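Local structure of Alpha/beta hydrolase fold-3 domain protein (5LK6) at residues A236-A241 against E251-R256; H274-F279 against R287-L292. The protein probably hydrolyses carboxylic ester bonds, as a lipase or carboxylesterase of the alpha/beta hydrolase fold from a thermophilic archaeon. All blocks are in the same frame, centred on the assembly; numbering follows the deposited sequence.

How the contacts relate
Both contacts are buried, and both are carried mainly by apolar side chains. Contact 1 packs strand 236-241 of the central sheet against helix 247-259, two elements of one beta-alpha-beta unit. Contact 2 joins the loop that follows strand 272-273 to helix 285-302, so the two hold different elements. Their centres lie about 16 Å apart, and they meet where L237 CD2 packs on L292 CG and where A241 lies against H274. Contact 1 adds a charged side chain, E251, paired with R268. In contact 2 the touching groups are all hydrocarbon, and polar pairs lie away from the touching side chains: H274 with D244, and D288 with the second subunit. Both contacts reach that subunit.

Contact 1 of 2, residues A236-A241 against E251-R256; sequences ALIITA and EAYANR
I238 holds CG1 anti to its own carbonyl carbon (chi1 -63°), and chi2 of 173° then stretches the chain straight out toward A254. The methyl CD1 at its end does the touching. I238 CD1 lies 3.6 Å from A254 CA and close to the methyl CB too, so a branched strand residue meets a small helix residue that lets the backbones come near. The same methyl approaches the Y253 ring at its edge, near the ring plane, with I238 CD1 at 4.3 Å from Y253 CD2.

Two residues further along the strand, T240 faces E251. The two side chains cross at about a right angle. T240 OG1 lies 3.9 Å from E251 CG. The E251 carboxylate is turned to R268, which forms a salt bridge with OE2.

The segments run nearly antiparallel, at 155°, with axes 9.1 Å apart. This is the strand-to-helix step of a right-handed beta-alpha-beta crossover, in which helix 247-259 leads on to strand 264-269. A254 also touches S266 on that strand. Y253 packs on L175 of strand 173-176 and on A158 and L162 of helix 152-163, so it bridges two helices and the sheet.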
ATOM      1  N   ALA A 236      -2.665  -2.580 -13.448  1.00 22.78           N
ATOM      2  CA  ALA A 236      -1.414  -2.857 -12.739  1.00 20.99           C
ATOM      3  C   ALA A 236      -1.398  -2.358 -11.297  1.00 19.96           C
ATOM      4  O   ALA A 236      -1.924  -1.264 -10.958  1.00 17.36           O
ATOM      5  CB  ALA A 236      -0.261  -2.210 -13.472  1.00 21.65           C
ATOM      6  N   LEU A 237      -0.795  -3.190 -10.458  1.00 19.24           N
ATOM      7  CA  LEU A 237      -0.304  -2.762  -9.167  1.00 20.45           C
ATOM      8  C   LEU A 237       1.216  -2.742  -9.239  1.00 19.74           C
ATOM      9  O   LEU A 237       1.832  -3.769  -9.468  1.00 20.10           O
ATOM     10  CB  LEU A 237      -0.736  -3.714  -8.065  1.00 20.29           C
ATOM     11  CG  LEU A 237      -0.191  -3.421  -6.675  1.00 20.35           C
ATOM     12  CD1 LEU A 237      -0.570  -2.029  -6.188  1.00 19.84           C
ATOM     13  CD2 LEU A 237      -0.689  -4.509  -5.742  1.00 21.40           C
ATOM     14  N   ILE A 238       1.804  -1.579  -9.016  1.00 19.71           N
ATOM     15  CA  ILE A 238       3.255  -1.442  -9.007  1.00 20.85           C
ATOM     16  C   ILE A 238       3.691  -1.025  -7.603  1.00 19.29           C
ATOM     17  O   ILE A 238       3.176  -0.062  -7.084  1.00 18.51           O
ATOM     18  CB  ILE A 238       3.731  -0.462 -10.075  1.00 20.31           C
ATOM     19  CG1 ILE A 238       3.340  -1.050 -11.422  1.00 21.82           C
ATOM     20  CG2 ILE A 238       5.232  -0.342 -10.008  1.00 19.99           C
ATOM     21  CD1 ILE A 238       3.583  -0.142 -12.622  1.00 22.90           C
ATOM     22  N   ILE A 239       4.613  -1.784  -7.019  1.00 17.85           N
ATOM     23  CA  ILE A 239       5.143  -1.514  -5.701  1.00 17.51           C
ATOM     24  C   ILE A 239       6.589  -1.168  -5.865  1.00 17.73           C
ATOM     25  O   ILE A 239       7.320  -1.815  -6.610  1.00 16.69           O
ATOM     26  CB  ILE A 239       5.050  -2.741  -4.789  1.00 17.76           C
ATOM     27  CG1 ILE A 239       3.615  -2.982  -4.422  1.00 18.07           C
ATOM     28  CG2 ILE A 239       5.894  -2.618  -3.511  1.00 18.10           C
ATOM     29  CD1 ILE A 239       3.425  -4.385  -3.883  1.00 20.01           C
ATOM     30  N   THR A 240       7.030  -0.193  -5.072  1.00 19.24           N
ATOM     31  CA  THR A 240       8.343   0.405  -5.231  1.00 17.93           C
ATOM     32  C   THR A 240       8.896   0.582  -3.812  1.00 17.89           C
ATOM     33  O   THR A 240       8.130   0.611  -2.778  1.00 14.48           O
ATOM     34  CB  THR A 240       8.065   1.626  -6.126  1.00 19.66           C
ATOM     35  OG1 THR A 240       8.697   1.499  -7.450  1.00 20.82           O
ATOM     36  CG2 THR A 240       8.309   2.838  -5.519  1.00 19.00           C
ATOM     37  N   ALA A 241      10.234   0.572  -3.719  1.00 18.16           N
ATOM     38  CA  ALA A 241      10.892   0.846  -2.435  1.00 16.46           C
ATOM     39  C   ALA A 241      11.638   2.168  -2.489  1.00 17.18           C
ATOM     40  O   ALA A 241      12.231   2.531  -3.510  1.00 16.02           O
ATOM     41  CB  ALA A 241      11.793  -0.260  -2.038  1.00 16.46           C
ATOM     42  N   GLU A 251       8.635   3.568 -11.023  1.00 19.18           N
ATOM     43  CA  GLU A 251       7.683   4.688 -11.058  1.00 19.04           C
ATOM     44  C   GLU A 251       7.567   5.315 -12.412  1.00 17.43           C
ATOM     45  O   GLU A 251       6.489   5.712 -12.765  1.00 18.55           O
ATOM     46  CB  GLU A 251       7.977   5.750  -9.972  1.00 19.78           C
ATOM     47  CG  GLU A 251       7.822   5.161  -8.594  1.00 22.18           C
ATOM     48  CD  GLU A 251       8.101   6.100  -7.434  1.00 26.15           C
ATOM     49  OE1 GLU A 251       8.193   7.346  -7.623  1.00 31.18           O
ATOM     50  OE2 GLU A 251       8.199   5.559  -6.304  1.00 24.16           O
ATOM     51  N   ALA A 252       8.639   5.398 -13.179  1.00 17.05           N
ATOM     52  CA  ALA A 252       8.527   5.766 -14.597  1.00 16.51           C
ATOM     53  C   ALA A 252       7.577   4.840 -15.386  1.00 16.26           C
ATOM     54  O   ALA A 252       6.681   5.336 -16.114  1.00 15.64           O
ATOM     55  CB  ALA A 252       9.879   5.811 -15.266  1.00 16.43           C
ATOM     56  N   TYR A 253       7.750   3.536 -15.207  1.00 16.60           N
ATOM     57  CA  TYR A 253       6.907   2.558 -15.905  1.00 18.26           C
ATOM     58  C   TYR A 253       5.441   2.730 -15.502  1.00 17.69           C
ATOM     59  O   TYR A 253       4.576   2.833 -16.339  1.00 20.96           O
ATOM     60  CB  TYR A 253       7.368   1.114 -15.660  1.00 18.16           C
ATOM     61  CG  TYR A 253       6.783   0.112 -16.655  1.00 18.07           C
ATOM     62  CD1 TYR A 253       7.224   0.077 -17.967  1.00 18.29           C
ATOM     63  CD2 TYR A 253       5.836  -0.825 -16.272  1.00 17.98           C
ATOM     64  CE1 TYR A 253       6.723  -0.836 -18.864  1.00 17.56           C
ATOM     65  CE2 TYR A 253       5.338  -1.743 -17.149  1.00 17.46           C
ATOM     66  CZ  TYR A 253       5.774  -1.734 -18.453  1.00 17.84           C
ATOM     67  OH  TYR A 253       5.266  -2.621 -19.367  1.00 17.58           O
ATOM     68  N   ALA A 254       5.186   2.850 -14.232  1.00 16.92           N
ATOM     69  CA  ALA A 254       3.874   3.263 -13.757  1.00 18.75           C
ATOM     70  C   ALA A 254       3.283   4.482 -14.471  1.00 18.87           C
ATOM     71  O   ALA A 254       2.174   4.458 -14.970  1.00 18.27           O
ATOM     72  CB  ALA A 254       3.933   3.545 -12.254  1.00 19.10           C
ATOM     73  N   ASN A 255       4.039   5.556 -14.510  1.00 21.18           N
ATOM     74  CA  ASN A 255       3.593   6.759 -15.187  1.00 21.64           C
ATOM     75  C   ASN A 255       3.323   6.601 -16.665  1.00 21.35           C
ATOM     76  O   ASN A 255       2.341   7.152 -17.156  1.00 20.73           O
ATOM     77  CB  ASN A 255       4.563   7.894 -14.930  1.00 22.82           C
ATOM     78  CG  ASN A 255       4.269   8.605 -13.624  1.00 22.65           C
ATOM     79  OD1 ASN A 255       3.215   9.136 -13.453  1.00 24.12           O
ATOM     80  ND2 ASN A 255       5.202   8.602 -12.711  1.00 24.12           N
ATOM     81  N   ARG A 256       4.157   5.835 -17.345  1.00 22.81           N
ATOM     82  CA  ARG A 256       3.982   5.572 -18.766  1.00 26.16           C
ATOM     83  C   ARG A 256       2.763   4.714 -19.046  1.00 24.08           C
ATOM     84  O   ARG A 256       2.075   4.955 -20.041  1.00 22.33           O
ATOM     85  CB  ARG A 256       5.233   4.906 -19.366  1.00 34.03           C
ATOM     86  CG  ARG A 256       6.357   5.891 -19.661  1.00 42.34           C
ATOM     87  CD  ARG A 256       6.457   6.234 -21.167  1.00 57.28           C
ATOM     88  NE  ARG A 256       7.348   7.402 -21.339  1.00 81.71           N
ATOM     89  CZ  ARG A 256       8.713   7.420 -21.228  1.00 93.85           C
ATOM     90  NH1 ARG A 256       9.439   6.300 -20.966  1.00 78.74           N
ATOM     91  NH2 ARG A 256       9.388   8.589 -21.401  1.00 83.73           N
TER

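Contact 2 of 2, residues H274-F279 against R287-L292; sequences HGFLSF and RDAISL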
ATOM      1  N   HIS A 274      15.154  -2.686  -1.595  1.00 18.35           N
ATOM      2  CA  HIS A 274      14.807  -3.682  -2.591  1.00 18.13           C
ATOM      3  C   HIS A 274      14.717  -5.065  -1.988  1.00 17.17           C
ATOM      4  O   HIS A 274      15.471  -5.398  -1.141  1.00 17.93           O
ATOM      5  CB  HIS A 274      15.891  -3.707  -3.661  1.00 17.39           C
ATOM      6  CG  HIS A 274      15.477  -4.409  -4.904  1.00 17.43           C
ATOM      7  ND1 HIS A 274      14.686  -3.815  -5.861  1.00 17.72           N
ATOM      8  CD2 HIS A 274      15.745  -5.652  -5.348  1.00 16.99           C
ATOM      9  CE1 HIS A 274      14.503  -4.654  -6.854  1.00 18.39           C
ATOM     10  NE2 HIS A 274      15.135  -5.778  -6.567  1.00 19.09           N
ATOM     11  N   GLY A 275      13.801  -5.882  -2.458  1.00 18.67           N
ATOM     12  CA  GLY A 275      13.710  -7.292  -2.032  1.00 18.44           C
ATOM     13  C   GLY A 275      13.013  -7.547  -0.696  1.00 18.61           C
ATOM     14  O   GLY A 275      12.998  -8.683  -0.237  1.00 20.80           O
ATOM     15  N   PHE A 276      12.431  -6.519  -0.089  1.00 17.00           N
ATOM     16  CA  PHE A 276      11.890  -6.620   1.244  1.00 17.88           C
ATOM     17  C   PHE A 276      10.750  -7.660   1.451  1.00 20.07           C
ATOM     18  O   PHE A 276      10.587  -8.135   2.559  1.00 21.80           O
ATOM     19  CB  PHE A 276      11.511  -5.218   1.834  1.00 16.99           C
ATOM     20  CG  PHE A 276      10.251  -4.583   1.266  1.00 15.61           C
ATOM     21  CD1 PHE A 276      10.256  -3.934   0.043  1.00 14.76           C
ATOM     22  CD2 PHE A 276       9.081  -4.558   2.009  1.00 15.84           C
ATOM     23  CE1 PHE A 276       9.125  -3.346  -0.462  1.00 14.74           C
ATOM     24  CE2 PHE A 276       7.921  -3.973   1.503  1.00 15.58           C
ATOM     25  CZ  PHE A 276       7.946  -3.368   0.253  1.00 15.37           C
ATOM     26  N   LEU A 277       9.970  -8.003   0.418  1.00 20.98           N
ATOM     27  CA  LEU A 277       8.961  -9.060   0.555  1.00 22.23           C
ATOM     28  C   LEU A 277       9.586 -10.453   0.827  1.00 22.86           C
ATOM     29  O   LEU A 277       8.978 -11.253   1.506  1.00 20.27           O
ATOM     30  CB  LEU A 277       8.036  -9.159  -0.671  1.00 21.60           C
ATOM     31  CG  LEU A 277       6.889  -8.146  -0.712  1.00 21.93           C
ATOM     32  CD1 LEU A 277       7.389  -6.749  -1.046  1.00 21.11           C
ATOM     33  CD2 LEU A 277       5.815  -8.606  -1.705  1.00 23.19           C
ATOM     34  N   SER A 278      10.783 -10.727   0.285  1.00 22.56           N
ATOM     35  CA  SER A 278      11.428 -12.016   0.498  1.00 22.92           C
ATOM     36  C   SER A 278      11.818 -12.180   1.992  1.00 23.98           C
ATOM     37  O   SER A 278      11.981 -13.316   2.482  1.00 23.45           O
ATOM     38  CB  SER A 278      12.644 -12.199  -0.441  1.00 21.84           C
ATOM     39  OG  SER A 278      12.304 -12.194  -1.820  1.00 20.00           O
ATOM     40  N   PHE A 279      11.940 -11.052   2.708  1.00 24.60           N
ATOM     41  CA  PHE A 279      12.397 -11.037   4.094  1.00 23.82           C
ATOM     42  C   PHE A 279      11.347 -10.462   4.995  1.00 22.83           C
ATOM     43  O   PHE A 279      11.655  -9.786   6.002  1.00 22.06           O
ATOM     44  CB  PHE A 279      13.717 -10.294   4.199  1.00 24.05           C
ATOM     45  CG  PHE A 279      14.649 -10.698   3.145  1.00 25.29           C
ATOM     46  CD1 PHE A 279      15.056 -11.987   3.073  1.00 26.45           C
ATOM     47  CD2 PHE A 279      15.013  -9.814   2.117  1.00 26.81           C
ATOM     48  CE1 PHE A 279      15.885 -12.402   2.012  1.00 29.09           C
ATOM     49  CE2 PHE A 279      15.846 -10.208   1.075  1.00 26.29           C
ATOM     50  CZ  PHE A 279      16.284 -11.509   1.023  1.00 26.48           C
ATOM     51  N   ARG A 287       5.111  -7.838   5.085  1.00 22.43           N
ATOM     52  CA  ARG A 287       3.797  -8.459   5.397  1.00 23.73           C
ATOM     53  C   ARG A 287       2.677  -7.584   4.874  1.00 22.17           C
ATOM     54  O   ARG A 287       1.689  -8.062   4.304  1.00 19.75           O
ATOM     55  CB  ARG A 287       3.622  -8.684   6.898  1.00 25.40           C
ATOM     56  CG  ARG A 287       4.573  -9.721   7.490  1.00 27.92           C
ATOM     57  CD  ARG A 287       4.298  -9.826   8.983  1.00 30.91           C
ATOM     58  NE  ARG A 287       5.257 -10.671   9.697  1.00 32.36           N
ATOM     59  CZ  ARG A 287       5.227 -12.017   9.718  1.00 33.80           C
ATOM     60  NH1 ARG A 287       4.324 -12.706   9.021  1.00 35.04           N
ATOM     61  NH2 ARG A 287       6.154 -12.702  10.386  1.00 33.63           N
ATOM     62  N   ASP A 288       2.866  -6.280   5.044  1.00 23.47           N
ATOM     63  CA  ASP A 288       1.862  -5.301   4.580  1.00 23.00           C
ATOM     64  C   ASP A 288       1.772  -5.264   3.073  1.00 20.92           C
ATOM     65  O   ASP A 288       0.691  -5.201   2.550  1.00 20.17           O
ATOM     66  CB  ASP A 288       2.087  -3.925   5.209  1.00 22.33           C
ATOM     67  CG  ASP A 288       1.964  -3.960   6.735  1.00 22.95           C
ATOM     68  OD1 ASP A 288       1.260  -4.842   7.288  1.00 20.42           O
ATOM     69  OD2 ASP A 288       2.569  -3.081   7.390  1.00 27.10           O
ATOM     70  N   ALA A 289       2.893  -5.379   2.385  1.00 20.79           N
ATOM     71  CA  ALA A 289       2.899  -5.491   0.930  1.00 20.15           C
ATOM     72  C   ALA A 289       2.224  -6.758   0.460  1.00 19.34           C
ATOM     73  O   ALA A 289       1.546  -6.769  -0.558  1.00 17.43           O
ATOM     74  CB  ALA A 289       4.322  -5.476   0.413  1.00 21.36           C
ATOM     75  N   ILE A 290       2.449  -7.847   1.180  1.00 20.46           N
ATOM     76  CA  ILE A 290       1.777  -9.115   0.851  1.00 20.32           C
ATOM     77  C   ILE A 290       0.254  -8.979   1.008  1.00 20.14           C
ATOM     78  O   ILE A 290      -0.500  -9.371   0.123  1.00 20.19           O
ATOM     79  CB  ILE A 290       2.326 -10.291   1.670  1.00 19.54           C
ATOM     80  CG1 ILE A 290       3.738 -10.597   1.188  1.00 19.87           C
ATOM     81  CG2 ILE A 290       1.455 -11.534   1.481  1.00 19.47           C
ATOM     82  CD1 ILE A 290       4.612 -11.345   2.193  1.00 20.14           C
ATOM     83  N   SER A 291      -0.164  -8.395   2.121  1.00 19.91           N
ATOM     84  CA  SER A 291      -1.533  -8.023   2.323  1.00 20.76           C
ATOM     85  C   SER A 291      -2.096  -7.163   1.197  1.00 21.27           C
ATOM     86  O   SER A 291      -3.184  -7.443   0.699  1.00 21.36           O
ATOM     87  CB  SER A 291      -1.664  -7.255   3.625  1.00 22.17           C
ATOM     88  OG  SER A 291      -1.560  -8.092   4.741  1.00 22.71           O
ATOM     89  N   LEU A 292      -1.367  -6.130   0.763  1.00 22.94           N
ATOM     90  CA  LEU A 292      -1.843  -5.291  -0.378  1.00 22.96           C
ATOM     91  C   LEU A 292      -2.112  -6.122  -1.626  1.00 21.55           C
ATOM     92  O   LEU A 292      -3.167  -6.025  -2.223  1.00 21.71           O
ATOM     93  CB  LEU A 292      -0.867  -4.160  -0.697  1.00 23.86           C
ATOM     94  CG  LEU A 292      -1.252  -3.156  -1.795  1.00 24.53           C
ATOM     95  CD1 LEU A 292      -2.533  -2.455  -1.430  1.00 23.85           C
ATOM     96  CD2 LEU A 292      -0.142  -2.151  -1.894  1.00 25.11           C
TER
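L277 and A289 meet where the loop after strand 272-273 packs on helix 285-302, the C-terminal helix of this alpha/beta hydrolase fold. The loop begins at H274, which probably serves as the histidine of a Ser-His-Asp triad with S151 and D244.

The bump comes from the helix. It is the single methyl of A289, and the loop side chains form the hollow that takes it. A289 CB is seated against CG, CD1 and CD2 of L277, with the F276 ring beside them. L277 CD1 comes to 3.6 Å from A289 CB. The branch point is nearly as close, L277 CG being 3.9 Å from A289 CB. The other branch, CD2, also leans toward the neighbouring side chain, with L277 CD2 at 4.1 Å from I290 CG1. L277 and I290 lie alongside each other, pointing opposite ways.

F276 meets the same methyl next to L277. Its CG stands between the backbone N and the carbonyl carbon (chi1 74°), which swings the ring toward the helix. The ring meets the alanine obliquely, F276 CE2 being 4.0 Å from A289 CB. L277 also lies against this ring. The ring meets that of F269, on strand 264-269, as well. L93 of helix 91-101 packs against both L277 and I290.

An alanine in place of L277 would probably open a gap above A289 and beside I290, and leave the F276 ring less firmly held. L277 N is hydrogen-bonded to Y177 OH, and the Y177 ring meets that of H274.

Within the loop, L277 CD1 rests over the centre of the F276 ring, 3.6 Å above its plane.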